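Local coordinates for protein HTH-type transcriptional regulator YgaV (PDB 3CUO) that regulates large-scale gene expression in response to sulfide, acting as both repressor and activator and, without sulfide, holding down many anaerobic respiratory genes, at the interface of chains A and B. Residues are numbered along the deposited sequence; one frame, centred on the assembly and turned at random. Chains: chain A/B, Uncharacterized HTH-type transcriptional regulator ygaV.

Contact 1: the interface of chains A and B. Residues chain A 85, 88-89, 92; chain B 88-89, 92-93, 96.
A:Thr92 shows how a symmetric helix pair can use one small polar side chain at its crossing point. Its CB faces OG1 of B:Thr92, and the two threonines reach toward each other tip to tip. The hydroxyl branch, OG1 of A:Thr92, stands beside the backbone N and anti to the carbonyl carbon (chi1 -61°), and forms a short hydrogen bond of 2.5 Å with OG1 of B:Thr92; which of the two donates is not decided. OG1 of A:Thr92 also lies 3.1 Å from the carbonyl O of A:Ala88, one turn earlier, in the carbonyl plane. On the partner, OG1 of B:Thr92 stands above the carbonyl plane of B:Ala88, 3.3 Å from its O. Whichever hydroxyl donates across cannot also give its hydrogen to its own carbonyl, so the bonds may alternate; together they would limit rotation. The methyl branch, CG2 of A:Thr92, points anti to the backbone N and packs 3.8 Å from CB of B:Ala88, with CD1 of B:Ile89 beside it. In return, CG2 of B:Thr92 meets CB of A:Ala88 at 3.6 Å. Farther along, CG1 of B:Val96, anti to its backbone N (chi1 176°), rests on CB of A:Ala85 at 3.5 Å; the small alanines probably let the helices approach closely. All of these residues belong to helix 84-97 of either chain, the last helix of the ArsR-type fold, and the patch lies where the two copies cross.

Contact 2: the interface of chains A and B. Residues chain A 21, 23-24, 27-28, 31, 89-90, 93, 97; chain B 7, 11, 13-15, 17-18, 89.
The best-held polar atom is SG of A:Cys31, and its grip is slight: a weak hydrogen bond to the carbonyl O of A:Leu27 in the same helix, while CD2 of B:Leu7 touches the sulfur from the other chain at 3.7 Å. The patch otherwise illustrates assembly by apolar packing, with no polar pair bonded between the chains. B:Ala14 sits at its middle. Its methyl CB meets CD1 of A:Leu27 at 3.5 Å and CE2 of A:Tyr97 at 3.7 Å, so that leucine and tyrosine converge on one small residue. The tyrosine ring leaves helix 84-97 with CG anti to the carbonyl carbon (chi1 -70°) and crosses B:Gln13 obliquely, ring and amide planes 37° apart; CE1 of A:Tyr97 lies 3.6 Å from the aliphatic CG of B:Gln13. Within chain A, CD2 of A:Leu93 lies in the ring plane at its edge, and the same methyl reaches CD1 of B:Ile89 at 3.9 Å. At the start of helix 24-33, CD of A:Pro24 rests on CB of B:Ala15 at 3.7 Å. Nearby, CD1 of B:Leu18 approaches CB of A:Met21 at 3.8 Å. Alanines on helix 11-20 of chain B probably keep its surface low, letting larger side chains of chain A settle against it. The patch joins helix 11-20 and the end of helix 2-7 of one subunit to helices 24-33 and 84-97 of the other, contributing apolar packing to what is probably the dimer interface, as ArsR-family regulators typically dimerise.

Contact 3: the interface of chains A and B. Residues chain A 28, 31-32, 34, 47; chain B 1, 3-4, 8.
B:Leu4 hides the most surface in this patch, an example of one branched side chain received by several partners. Its CG stands anti to the backbone N (chi1 175°), which sends both methyl branches toward chain A. CD1 turns to A:Leu28, while CD2 is directed at A:Met32 and A:Ile47; the model is too tight around both methyls, so closeness there shows packing only. A:Met32 bends at chi2 and chi3 (68° and 46°), folding its methyl CE back against the leucine in a crowded, imperfectly modelled spot. Around this core, CB of B:Gln8 closes against CD2 of A:Leu28 at 3.5 Å, the two side chains crossing at about a right angle. SD of B:Met1 also lies near CE of A:Met32. Farther out, CB of B:Glu3 lies 3.5 Å from the carbonyl O of A:Cys31, and the carboxylate carbon CD of B:Glu3 comes within 4.0 Å of CB of A:Ser34. Helix 2-7 carries B:Glu3 and B:Leu4, so its course sets their positions. The patch lays the N-terminal arm of one chain over helices 24-33 and 41-48 of the other; because helix 41-48 opens the predicted helix-turn-helix, this packing may help orient the DNA-binding unit.

Contact 1: the interface of chains A and B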
# COMPACT_ATOMS: atom_id res chain seq x y z
N ALA A 85 4.66 9.93 4.68
CA ALA A 85 4.25 9.03 3.62
C ALA A 85 2.87 8.39 3.85
O ALA A 85 2.18 8.07 2.89
CB ALA A 85 5.28 7.97 3.42
N ALA A 88 0.36 10.85 2.82
CA ALA A 88 0.35 10.82 1.32
C ALA A 88 -0.47 9.68 0.77
O ALA A 88 -1.21 9.85 -0.20
CB ALA A 88 1.78 10.73 0.79
N ILE A 89 -0.30 8.49 1.35
CA ILE A 89 -1.01 7.32 0.85
C ILE A 89 -2.48 7.42 1.19
O ILE A 89 -3.35 7.16 0.35
CB ILE A 89 -0.36 6.06 1.38
CG1 ILE A 89 1.00 5.95 0.71
CG2 ILE A 89 -1.29 4.78 1.17
CD1 ILE A 89 1.96 5.13 1.42
N THR A 92 -4.10 9.77 -1.23
CA THR A 92 -4.34 9.11 -2.54
C THR A 92 -5.50 8.11 -2.45
O THR A 92 -6.32 8.02 -3.37
CB THR A 92 -3.05 8.44 -3.02
OG1 THR A 92 -2.06 9.45 -3.20
CG2 THR A 92 -3.23 7.69 -4.33
N ALA B 88 -2.12 5.33 -9.38
CA ALA B 88 -2.14 6.41 -8.41
C ALA B 88 -1.18 6.14 -7.23
O ALA B 88 -0.44 7.04 -6.75
CB ALA B 88 -3.55 6.72 -7.94
N ILE B 89 -1.18 4.90 -6.73
CA ILE B 89 -0.33 4.59 -5.60
C ILE B 89 1.16 4.65 -6.03
O ILE B 89 1.99 5.18 -5.29
CB ILE B 89 -0.70 3.22 -5.01
CG1 ILE B 89 -2.10 3.28 -4.32
CG2 ILE B 89 0.44 2.65 -4.13
CD1 ILE B 89 -2.14 4.06 -2.93
N THR B 92 2.34 8.33 -6.03
CA THR B 92 2.59 8.79 -4.68
C THR B 92 3.91 8.29 -4.11
O THR B 92 4.60 9.01 -3.42
CB THR B 92 1.41 8.43 -3.71
OG1 THR B 92 0.20 9.01 -4.21
CG2 THR B 92 1.70 8.92 -2.29
N LEU B 93 4.20 7.02 -4.31
CA LEU B 93 5.40 6.42 -3.80
C LEU B 93 6.64 7.13 -4.42
O LEU B 93 7.62 7.43 -3.76
CB LEU B 93 5.39 4.90 -4.09
CG LEU B 93 4.42 4.00 -3.32
CD1 LEU B 93 4.56 2.51 -3.79
CD2 LEU B 93 4.62 4.18 -1.85
N VAL B 96 7.00 10.32 -2.69
CA VAL B 96 7.57 10.07 -1.36
C VAL B 96 9.07 9.71 -1.38
O VAL B 96 9.84 10.23 -0.59
CB VAL B 96 6.79 8.98 -0.60
CG1 VAL B 96 7.46 8.66 0.76
CG2 VAL B 96 5.34 9.40 -0.46

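Contact 2: the interface of chains A and B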
# COMPACT_ATOMS: atom_id res chain seq x y z
N MET A 21 0.45 -0.97 6.20
CA MET A 21 -0.80 -0.28 6.11
C MET A 21 -1.90 -1.23 5.57
O MET A 21 -3.04 -0.85 5.56
CB MET A 21 -0.66 0.89 5.09
CG MET A 21 0.41 1.98 5.47
SD MET A 21 0.45 3.49 4.39
CE MET A 21 -1.17 4.15 4.52
N HIS A 23 -4.09 -3.48 6.19
CA HIS A 23 -5.13 -4.08 7.04
C HIS A 23 -6.22 -3.02 7.15
O HIS A 23 -5.89 -1.84 7.24
CB HIS A 23 -4.57 -4.45 8.39
CG HIS A 23 -5.54 -5.21 9.26
ND1 HIS A 23 -6.68 -4.65 9.79
CD2 HIS A 23 -5.49 -6.49 9.71
CE1 HIS A 23 -7.33 -5.56 10.48
NE2 HIS A 23 -6.62 -6.67 10.48
N PRO A 24 -7.50 -3.42 6.96
CA PRO A 24 -8.53 -2.40 6.96
C PRO A 24 -8.63 -1.58 8.26
O PRO A 24 -8.89 -0.39 8.22
CB PRO A 24 -9.84 -3.22 6.73
CG PRO A 24 -9.44 -4.65 6.89
CD PRO A 24 -8.05 -4.77 6.66
N LEU A 27 -6.00 0.95 8.47
CA LEU A 27 -6.34 2.14 7.71
C LEU A 27 -7.28 3.05 8.44
O LEU A 27 -7.11 4.26 8.38
CB LEU A 27 -6.97 1.83 6.31
CG LEU A 27 -6.02 1.27 5.28
CD1 LEU A 27 -6.84 0.99 4.01
CD2 LEU A 27 -4.75 2.16 4.96
N LEU A 28 -8.29 2.50 9.09
CA LEU A 28 -9.21 3.34 9.90
C LEU A 28 -8.47 4.04 11.00
O LEU A 28 -8.67 5.24 11.26
CB LEU A 28 -10.32 2.47 10.51
CG LEU A 28 -11.18 1.65 9.58
CD1 LEU A 28 -12.30 0.93 10.29
CD2 LEU A 28 -11.72 2.63 8.52
N CYS A 31 -6.49 6.81 9.44
CA CYS A 31 -7.44 7.90 9.12
C CYS A 31 -7.83 8.69 10.35
O CYS A 31 -7.85 9.93 10.30
CB CYS A 31 -8.74 7.39 8.52
SG CYS A 31 -8.62 6.82 6.86
N ILE A 89 -0.30 8.49 1.35
CA ILE A 89 -1.01 7.32 0.85
C ILE A 89 -2.48 7.42 1.19
O ILE A 89 -3.35 7.16 0.35
CB ILE A 89 -0.36 6.06 1.38
CG1 ILE A 89 1.00 5.95 0.71
CG2 ILE A 89 -1.29 4.78 1.17
CD1 ILE A 89 1.96 5.13 1.42
N ILE A 90 -2.78 7.78 2.43
CA ILE A 90 -4.15 8.06 2.81
C ILE A 90 -4.88 9.03 1.88
O ILE A 90 -6.00 8.79 1.46
CB ILE A 90 -4.24 8.55 4.34
CG1 ILE A 90 -4.00 7.34 5.23
CG2 ILE A 90 -5.56 9.16 4.59
CD1 ILE A 90 -4.41 7.61 6.74
N LEU A 93 -5.57 7.35 -1.35
CA LEU A 93 -6.65 6.38 -1.22
C LEU A 93 -8.01 7.11 -1.22
O LEU A 93 -8.97 6.69 -1.85
CB LEU A 93 -6.48 5.52 0.02
CG LEU A 93 -5.34 4.51 0.02
CD1 LEU A 93 -5.29 3.89 1.37
CD2 LEU A 93 -5.51 3.45 -0.99
N TYR A 97 -10.93 6.23 -3.89
CA TYR A 97 -12.12 5.56 -3.40
C TYR A 97 -13.26 6.47 -3.02
O TYR A 97 -14.35 5.99 -2.77
CB TYR A 97 -11.77 4.71 -2.19
CG TYR A 97 -10.93 3.53 -2.56
CD1 TYR A 97 -11.50 2.46 -3.22
CD2 TYR A 97 -9.57 3.49 -2.28
CE1 TYR A 97 -10.75 1.37 -3.58
CE2 TYR A 97 -8.79 2.41 -2.66
CZ TYR A 97 -9.42 1.33 -3.30
OH TYR A 97 -8.68 0.22 -3.69
N LEU B 7 -13.35 7.34 4.28
CA LEU B 7 -12.74 6.14 3.74
C LEU B 7 -13.27 4.81 4.28
O LEU B 7 -12.96 3.77 3.72
CB LEU B 7 -11.21 6.22 3.97
CG LEU B 7 -10.25 5.84 2.83
CD1 LEU B 7 -10.62 6.60 1.59
CD2 LEU B 7 -8.77 6.10 3.21
N ALA B 11 -12.56 0.49 3.15
CA ALA B 11 -11.33 0.11 3.84
C ALA B 11 -10.84 -1.31 3.48
O ALA B 11 -9.65 -1.56 3.34
CB ALA B 11 -11.48 0.36 5.40
N GLN B 13 -11.36 -2.93 0.59
CA GLN B 13 -10.91 -2.80 -0.81
C GLN B 13 -9.51 -2.13 -0.88
O GLN B 13 -8.65 -2.60 -1.56
CB GLN B 13 -11.92 -1.97 -1.62
CG GLN B 13 -11.73 -2.03 -3.10
CD GLN B 13 -12.99 -1.70 -3.94
OE1 GLN B 13 -13.86 -0.88 -3.55
NE2 GLN B 13 -13.05 -2.31 -5.14
N ALA B 14 -9.34 -0.98 -0.22
CA ALA B 14 -8.04 -0.27 -0.14
C ALA B 14 -6.97 -1.19 0.42
O ALA B 14 -5.87 -1.32 -0.15
CB ALA B 14 -8.20 1.00 0.76
N ALA B 15 -7.28 -1.86 1.53
CA ALA B 15 -6.29 -2.69 2.24
C ALA B 15 -5.85 -3.86 1.37
O ALA B 15 -4.65 -4.17 1.25
CB ALA B 15 -6.79 -3.14 3.61
N LEU B 17 -5.92 -3.87 -2.11
CA LEU B 17 -5.05 -3.25 -3.06
C LEU B 17 -3.62 -3.10 -2.49
O LEU B 17 -2.61 -3.56 -3.10
CB LEU B 17 -5.63 -1.83 -3.41
CG LEU B 17 -4.71 -1.00 -4.37
CD1 LEU B 17 -4.75 -1.71 -5.72
CD2 LEU B 17 -5.03 0.51 -4.52
N LEU B 18 -3.51 -2.49 -1.29
CA LEU B 18 -2.20 -2.28 -0.71
C LEU B 18 -1.51 -3.59 -0.46
O LEU B 18 -0.31 -3.70 -0.74
CB LEU B 18 -2.24 -1.43 0.54
CG LEU B 18 -2.76 -0.02 0.40
CD1 LEU B 18 -2.51 0.71 1.74
CD2 LEU B 18 -2.01 0.67 -0.78
N ILE B 89 -1.18 4.90 -6.73
CA ILE B 89 -0.33 4.59 -5.60
C ILE B 89 1.16 4.65 -6.03
O ILE B 89 1.99 5.18 -5.29
CB ILE B 89 -0.70 3.22 -5.01
CG1 ILE B 89 -2.10 3.28 -4.32
CG2 ILE B 89 0.44 2.65 -4.13
CD1 ILE B 89 -2.14 4.06 -2.93

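Contact 3: the interface of chains A and B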
# COMPACT_ATOMS: atom_id res chain seq x y z
N LEU A 28 -8.29 2.50 9.09
CA LEU A 28 -9.21 3.34 9.90
C LEU A 28 -8.47 4.04 11.00
O LEU A 28 -8.67 5.24 11.26
CB LEU A 28 -10.32 2.47 10.51
CG LEU A 28 -11.18 1.65 9.58
CD1 LEU A 28 -12.30 0.93 10.29
CD2 LEU A 28 -11.72 2.63 8.52
N CYS A 31 -6.49 6.81 9.44
CA CYS A 31 -7.44 7.90 9.12
C CYS A 31 -7.83 8.69 10.35
O CYS A 31 -7.85 9.93 10.30
CB CYS A 31 -8.74 7.39 8.52
SG CYS A 31 -8.62 6.82 6.86
N MET A 32 -8.23 7.99 11.43
CA MET A 32 -8.55 8.67 12.68
C MET A 32 -7.39 9.48 13.20
O MET A 32 -7.56 10.56 13.80
CB MET A 32 -8.99 7.66 13.77
CG MET A 32 -9.71 8.29 15.00
SD MET A 32 -11.38 8.99 14.61
CE MET A 32 -12.17 7.78 13.66
N SER A 34 -5.06 10.94 11.44
CA SER A 34 -4.72 12.10 10.60
C SER A 34 -5.24 13.38 11.21
O SER A 34 -6.44 13.52 11.53
CB SER A 34 -5.28 11.98 9.18
OG SER A 34 -4.86 10.79 8.53
N ILE A 47 -13.41 2.77 17.49
CA ILE A 47 -13.70 3.06 16.09
C ILE A 47 -13.32 1.93 15.13
O ILE A 47 -13.88 1.83 14.07
CB ILE A 47 -13.04 4.39 15.66
CG1 ILE A 47 -13.53 5.57 16.50
CG2 ILE A 47 -13.35 4.68 14.26
CD1 ILE A 47 -12.50 6.72 16.45
N MET B 1 -12.32 11.92 12.62
CA MET B 1 -13.67 11.38 12.19
C MET B 1 -14.07 11.73 10.76
O MET B 1 -14.72 10.92 10.12
CB MET B 1 -14.81 11.79 13.17
CG MET B 1 -15.26 10.70 14.18
SD MET B 1 -15.67 9.04 13.52
CE MET B 1 -16.31 9.41 11.91
N GLU B 3 -12.14 12.24 8.06
CA GLU B 3 -11.26 11.38 7.25
C GLU B 3 -11.75 9.93 7.30
O GLU B 3 -11.88 9.27 6.27
CB GLU B 3 -9.86 11.43 7.85
CG GLU B 3 -9.40 12.81 8.33
CD GLU B 3 -8.51 13.49 7.35
OE1 GLU B 3 -8.28 12.90 6.27
OE2 GLU B 3 -8.02 14.60 7.68
N LEU B 4 -12.04 9.45 8.52
CA LEU B 4 -12.52 8.08 8.74
C LEU B 4 -13.88 7.87 8.05
O LEU B 4 -14.12 6.83 7.41
CB LEU B 4 -12.65 7.82 10.24
CG LEU B 4 -13.28 6.47 10.61
CD1 LEU B 4 -12.41 5.30 10.13
CD2 LEU B 4 -13.43 6.44 12.11
N GLN B 8 -14.04 4.80 5.38
CA GLN B 8 -14.29 3.50 6.01
C GLN B 8 -15.05 2.50 5.21
O GLN B 8 -14.79 1.30 5.31
CB GLN B 8 -14.88 3.60 7.41
CG GLN B 8 -16.20 4.23 7.56
CD GLN B 8 -16.54 4.38 9.04
OE1 GLN B 8 -15.87 3.76 9.95
NE2 GLN B 8 -17.56 5.21 9.32

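Measured between the centres of their C-alpha atoms, contacts 1 and 2 are about 11 Å apart, contacts 2 and 3 also about 11 Å, and contacts 1 and 3 about 17 Å, with contact 2 bridging them. Contacts 1 and 2 share A:Ile89 and B:Ile89, so helix 84-97 serves both; contacts 2 and 3 share A:Leu28 and A:Cys31 on helix 24-33. The three patches appear to line up from the C-terminal helices toward the predicted DNA-binding motif. Two-fold symmetry repeats each patch, so the N-terminal segment of each chain packs on the other, which may tie the placement of both DNA-binding units to the dimer.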